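Local coordinates for uncharacterized protein AsbF (PDB 3DX5) that catalyses the manganese-dependent dehydration of 3-dehydroshikimate to 3,4-dihydroxybenzoate, which supplies the catecholate group of the siderophore petrobactin, at residues A[167-175]-A[190-201]. Residues are numbered along the deposited sequence; the frame is centred on the assembly and turned at random.
With MN (manganese (II) ion), chain B; DHB (3,4-dihydroxybenzoic acid), chain D.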
loop_
_atom_site.group_PDB
_atom_site.type_symbol
_atom_site.label_atom_id
_atom_site.label_comp_id
_atom_site.label_asym_id
_atom_site.label_seq_id
_atom_site.Cartn_x
_atom_site.Cartn_y
_atom_site.Cartn_z
ATOM N N LEU A 167 -7.555 -27.375 5.137
ATOM C CA LEU A 167 -8.217 -26.216 4.512
ATOM C C LEU A 167 -9.253 -25.701 5.493
ATOM O O LEU A 167 -10.153 -26.453 5.935
ATOM C CB LEU A 167 -8.921 -26.618 3.219
ATOM C CG LEU A 167 -9.531 -25.407 2.513
ATOM C CD1 LEU A 167 -8.373 -24.465 2.111
ATOM C CD2 LEU A 167 -10.301 -25.919 1.296
ATOM N N LYS A 168 -9.135 -24.428 5.839
ATOM C CA LYS A 168 -10.031 -23.845 6.834
ATOM C C LYS A 168 -10.544 -22.528 6.275
ATOM O O LYS A 168 -10.237 -22.217 5.127
ATOM C CB LYS A 168 -9.280 -23.652 8.143
ATOM C CG LYS A 168 -8.747 -24.975 8.731
ATOM C CD LYS A 168 -9.907 -25.876 9.237
ATOM C CE LYS A 168 -9.351 -27.176 9.795
ATOM N NZ LYS A 168 -10.434 -27.996 10.345
ATOM N N ILE A 169 -11.332 -21.792 7.063
ATOM C CA ILE A 169 -11.964 -20.534 6.625
ATOM C C ILE A 169 -11.621 -19.374 7.590
ATOM O O ILE A 169 -11.705 -19.514 8.835
ATOM C CB ILE A 169 -13.530 -20.679 6.578
ATOM C CG1 ILE A 169 -13.978 -21.737 5.517
ATOM C CG2 ILE A 169 -14.252 -19.303 6.317
ATOM C CD1 ILE A 169 -13.700 -21.333 4.049
ATOM N N ASN A 170 -11.318 -18.219 6.997
ATOM C CA ASN A 170 -11.334 -16.946 7.690
ATOM C C ASN A 170 -12.663 -16.273 7.339
ATOM O O ASN A 170 -12.858 -15.822 6.183
ATOM C CB ASN A 170 -10.176 -16.028 7.241
ATOM C CG ASN A 170 -10.176 -14.710 8.015
ATOM O OD1 ASN A 170 -10.627 -14.665 9.153
ATOM N ND2 ASN A 170 -9.757 -13.642 7.379
ATOM N N LEU A 171 -13.576 -16.198 8.318
ATOM C CA LEU A 171 -14.950 -15.733 8.036
ATOM C C LEU A 171 -15.003 -14.200 8.149
ATOM O O LEU A 171 -14.873 -13.643 9.241
ATOM C CB LEU A 171 -15.955 -16.391 8.985
ATOM C CG LEU A 171 -17.431 -16.055 8.734
ATOM C CD1 LEU A 171 -17.807 -16.165 7.289
ATOM C CD2 LEU A 171 -18.282 -17.009 9.542
ATOM N N ASP A 172 -15.193 -13.526 7.014
ATOM C CA ASP A 172 -15.232 -12.049 6.984
ATOM C C ASP A 172 -16.723 -11.700 6.843
ATOM O O ASP A 172 -17.306 -11.799 5.761
ATOM C CB ASP A 172 -14.363 -11.559 5.816
ATOM C CG ASP A 172 -14.228 -10.037 5.753
ATOM O OD1 ASP A 172 -15.206 -9.302 6.005
ATOM O OD2 ASP A 172 -13.126 -9.578 5.403
ATOM N N PHE A 173 -17.351 -11.357 7.970
ATOM C CA PHE A 173 -18.793 -11.166 8.034
ATOM C C PHE A 173 -19.357 -10.079 7.123
ATOM O O PHE A 173 -20.434 -10.267 6.547
ATOM C CB PHE A 173 -19.229 -10.907 9.486
ATOM C CG PHE A 173 -19.185 -12.136 10.339
ATOM C CD1 PHE A 173 -20.172 -13.120 10.216
ATOM C CD2 PHE A 173 -18.128 -12.334 11.232
ATOM C CE1 PHE A 173 -20.133 -14.268 11.018
ATOM C CE2 PHE A 173 -18.089 -13.464 12.032
ATOM C CZ PHE A 173 -19.081 -14.432 11.935
ATOM N N LEU A 174 -18.667 -8.958 7.008
ATOM C CA LEU A 174 -19.057 -7.936 6.043
ATOM C C LEU A 174 -19.248 -8.531 4.631
ATOM O O LEU A 174 -20.274 -8.312 3.988
ATOM C CB LEU A 174 -17.998 -6.800 5.998
ATOM C CG LEU A 174 -18.290 -5.551 5.125
ATOM C CD1 LEU A 174 -18.073 -5.885 3.622
ATOM C CD2 LEU A 174 -19.680 -5.015 5.407
ATOM N N HIS A 175 -18.253 -9.268 4.142
ATOM C CA HIS A 175 -18.345 -9.815 2.810
ATOM C C HIS A 175 -19.398 -10.881 2.678
ATOM O O HIS A 175 -19.990 -11.033 1.617
ATOM C CB HIS A 175 -16.979 -10.295 2.309
ATOM C CG HIS A 175 -16.020 -9.159 2.121
ATOM N ND1 HIS A 175 -16.344 -8.047 1.368
ATOM C CD2 HIS A 175 -14.793 -8.924 2.641
ATOM C CE1 HIS A 175 -15.332 -7.192 1.398
ATOM N NE2 HIS A 175 -14.378 -7.699 2.162
ATOM N N LEU A 190 -20.715 -22.699 8.342
ATOM C CA LEU A 190 -19.263 -22.797 8.124
ATOM C C LEU A 190 -18.455 -23.198 9.364
ATOM O O LEU A 190 -17.246 -23.448 9.248
ATOM C CB LEU A 190 -18.690 -21.495 7.543
ATOM C CG LEU A 190 -19.077 -21.188 6.082
ATOM C CD1 LEU A 190 -18.830 -19.713 5.800
ATOM C CD2 LEU A 190 -18.286 -22.103 5.130
ATOM N N ARG A 191 -19.127 -23.264 10.521
ATOM C CA ARG A 191 -18.467 -23.574 11.785
ATOM C C ARG A 191 -17.377 -24.681 11.794
ATOM O O ARG A 191 -16.317 -24.468 12.388
ATOM C CB ARG A 191 -19.469 -23.822 12.930
ATOM C CG ARG A 191 -18.768 -23.611 14.307
ATOM C CD ARG A 191 -19.723 -23.727 15.489
ATOM N NE ARG A 191 -18.994 -23.568 16.752
ATOM C CZ ARG A 191 -19.557 -23.268 17.921
ATOM N NH1 ARG A 191 -20.876 -23.085 18.017
ATOM N NH2 ARG A 191 -18.792 -23.163 19.003
ATOM N N PRO A 192 -17.632 -25.847 11.166
ATOM C CA PRO A 192 -16.619 -26.899 11.203
ATOM C C PRO A 192 -15.263 -26.508 10.597
ATOM O O PRO A 192 -14.256 -27.120 10.954
ATOM C CB PRO A 192 -17.250 -28.037 10.383
ATOM C CG PRO A 192 -18.727 -27.850 10.561
ATOM C CD PRO A 192 -18.872 -26.319 10.508
ATOM N N TRP A 193 -15.236 -25.501 9.718
ATOM C CA TRP A 193 -14.001 -25.060 9.049
ATOM C C TRP A 193 -13.420 -23.739 9.549
ATOM O O TRP A 193 -12.336 -23.355 9.167
ATOM C CB TRP A 193 -14.247 -24.935 7.540
ATOM C CG TRP A 193 -14.641 -26.222 6.946
ATOM C CD1 TRP A 193 -13.802 -27.207 6.503
ATOM C CD2 TRP A 193 -15.986 -26.718 6.762
ATOM N NE1 TRP A 193 -14.540 -28.268 6.026
ATOM C CE2 TRP A 193 -15.878 -27.999 6.174
ATOM C CE3 TRP A 193 -17.264 -26.197 7.024
ATOM C CZ2 TRP A 193 -17.015 -28.788 5.846
ATOM C CZ3 TRP A 193 -18.394 -26.975 6.707
ATOM C CH2 TRP A 193 -18.260 -28.253 6.117
ATOM N N ILE A 194 -14.135 -23.025 10.399
ATOM C CA ILE A 194 -13.688 -21.667 10.756
ATOM C C ILE A 194 -12.493 -21.702 11.723
ATOM O O ILE A 194 -12.529 -22.444 12.705
ATOM C CB ILE A 194 -14.837 -20.872 11.402
ATOM C CG1 ILE A 194 -15.899 -20.534 10.342
ATOM C CG2 ILE A 194 -14.322 -19.557 12.158
ATOM C CD1 ILE A 194 -17.155 -20.076 11.007
ATOM N N GLN A 195 -11.465 -20.888 11.474
ATOM C CA GLN A 195 -10.363 -20.762 12.446
ATOM C C GLN A 195 -10.090 -19.318 12.857
ATOM O O GLN A 195 -9.293 -19.069 13.775
ATOM C CB GLN A 195 -9.081 -21.388 11.902
ATOM C CG GLN A 195 -9.197 -22.880 11.641
ATOM C CD GLN A 195 -8.951 -23.721 12.872
ATOM O OE1 GLN A 195 -9.766 -23.765 13.794
ATOM N NE2 GLN A 195 -7.813 -24.413 12.886
ATOM N N HIS A 196 -10.741 -18.369 12.179
ATOM C CA HIS A 196 -10.452 -16.935 12.376
ATOM C C HIS A 196 -11.616 -16.110 11.845
ATOM O O HIS A 196 -12.374 -16.571 10.962
ATOM C CB HIS A 196 -9.140 -16.540 11.637
ATOM C CG HIS A 196 -8.329 -15.453 12.303
ATOM N ND1 HIS A 196 -8.699 -14.123 12.298
ATOM C CD2 HIS A 196 -7.123 -15.496 12.913
ATOM C CE1 HIS A 196 -7.772 -13.399 12.903
ATOM N NE2 HIS A 196 -6.801 -14.212 13.283
ATOM N N TYR A 197 -11.791 -14.909 12.382
ATOM C CA TYR A 197 -12.787 -13.963 11.814
ATOM C C TYR A 197 -12.137 -12.633 11.438
ATOM O O TYR A 197 -11.114 -12.265 11.991
ATOM C CB TYR A 197 -13.915 -13.620 12.799
ATOM C CG TYR A 197 -14.468 -14.808 13.531
ATOM C CD1 TYR A 197 -15.420 -15.633 12.934
ATOM C CD2 TYR A 197 -14.033 -15.115 14.844
ATOM C CE1 TYR A 197 -15.931 -16.741 13.602
ATOM C CE2 TYR A 197 -14.554 -16.201 15.528
ATOM C CZ TYR A 197 -15.495 -17.015 14.886
ATOM O OH TYR A 197 -16.025 -18.108 15.548
ATOM N N HIS A 198 -12.788 -11.914 10.529
ATOM C CA HIS A 198 -12.560 -10.488 10.268
ATOM C C HIS A 198 -13.847 -9.765 10.581
ATOM O O HIS A 198 -14.913 -10.182 10.111
ATOM C CB HIS A 198 -12.205 -10.258 8.781
ATOM C CG HIS A 198 -10.756 -10.465 8.474
ATOM N ND1 HIS A 198 -10.212 -10.241 7.219
ATOM C CD2 HIS A 198 -9.731 -10.865 9.268
ATOM C CE1 HIS A 198 -8.912 -10.484 7.263
ATOM N NE2 HIS A 198 -8.597 -10.867 8.494
ATOM N N PHE A 199 -13.750 -8.677 11.340
ATOM C CA PHE A 199 -14.891 -7.848 11.687
ATOM C C PHE A 199 -14.675 -6.457 11.075
ATOM O O PHE A 199 -13.737 -5.749 11.459
ATOM C CB PHE A 199 -14.960 -7.633 13.215
ATOM C CG PHE A 199 -15.511 -8.812 14.028
ATOM C CD1 PHE A 199 -15.785 -10.048 13.449
ATOM C CD2 PHE A 199 -15.675 -8.678 15.402
ATOM C CE1 PHE A 199 -16.270 -11.116 14.224
ATOM C CE2 PHE A 199 -16.162 -9.729 16.191
ATOM C CZ PHE A 199 -16.464 -10.956 15.597
ATOM N N LYS A 200 -15.534 -6.038 10.151
ATOM C CA LYS A 200 -15.525 -4.631 9.730
ATOM C C LYS A 200 -16.959 -4.296 9.335
ATOM O O LYS A 200 -17.785 -5.203 9.180
ATOM C CB LYS A 200 -14.490 -4.354 8.596
ATOM C CG LYS A 200 -14.676 -5.192 7.284
ATOM C CD LYS A 200 -13.650 -4.732 6.219
ATOM C CE LYS A 200 -13.814 -5.479 4.877
ATOM N NZ LYS A 200 -13.537 -6.954 5.001
ATOM N N ASN A 201 -17.274 -3.018 9.156
ATOM C CA ASN A 201 -18.662 -2.639 8.868
ATOM C C ASN A 201 -18.698 -1.503 7.868
ATOM O O ASN A 201 -17.674 -0.854 7.614
ATOM C CB ASN A 201 -19.407 -2.237 10.159
ATOM C CG ASN A 201 -20.888 -2.623 10.116
ATOM O OD1 ASN A 201 -21.442 -2.886 9.031
ATOM N ND2 ASN A 201 -21.533 -2.673 11.289
HETATM MN MN MN B . -11.009 -9.297 5.307
HETATM C C1 DHB D . -8.055 -7.348 1.975
HETATM C C2 DHB D . -8.986 -7.908 2.845
HETATM C C3 DHB D . -10.324 -7.504 2.808
HETATM O O3 DHB D . -11.298 -8.012 3.627
HETATM C C4 DHB D . -10.723 -6.504 1.814
HETATM O O4 DHB D . -12.025 -6.145 1.802
HETATM C C5 DHB D . -9.789 -5.972 0.929
HETATM C C6 DHB D . -8.453 -6.402 1.026
HETATM C C DHB D . -6.606 -7.796 2.060
HETATM O O1 DHB D . -5.722 -7.385 1.302
HETATM O O2 DHB D . -6.244 -8.658 3.008
HETATM O O HOH W 1 -11.643 -26.298 12.302
HETATM O O HOH W 2 -16.103 -8.345 8.319
#
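Asp172 and His198 face the barrel interior from adjacent strands and share one manganese ion, 2.1 Å from Asp172 OD2 and 2.3 Å from His198 ND1. Glu142, Glu253 and O3 of the bound 3,4-dihydroxybenzoate also bind the metal. Lys200 crosses the Asp172 carboxylate at about a right angle: its NZ makes a weak salt-bridge hydrogen bond to OD1 (3.1 Å), lies 2.7 Å from metal-bound OD2 and bonds Glu253. With chi4 bent to -64°, the lysine brings NZ to 2.8 Å from product O3, probably stabilising negative charge. His175 NE2 shares a hydrogen bond with O4. Further out, Asn170 ND2 sits 3.1 Å above the centre of the His198 imidazole, planes nearly perpendicular, while Glu33 accepts from His198 NE2. One water, bonded to Asp172 OD1, Leu174 N, His198 O and Lys200 N, joins the start of helix 173-178 to the neighbouring strand. On the face carrying Leu171 and Tyr197, helical Phe173 packs CE2 against Tyr197 CD1 (3.6 Å) and Phe199, and Leu171 CD2 meets Ile194 CD1. Parallel backbone bonds pair the strands, with a beta bulge at Gln195, and a right-handed beta-alpha-beta crossover links them; metal ligands at C-terminal strand ends typify xylose isomerase-like TIM barrels.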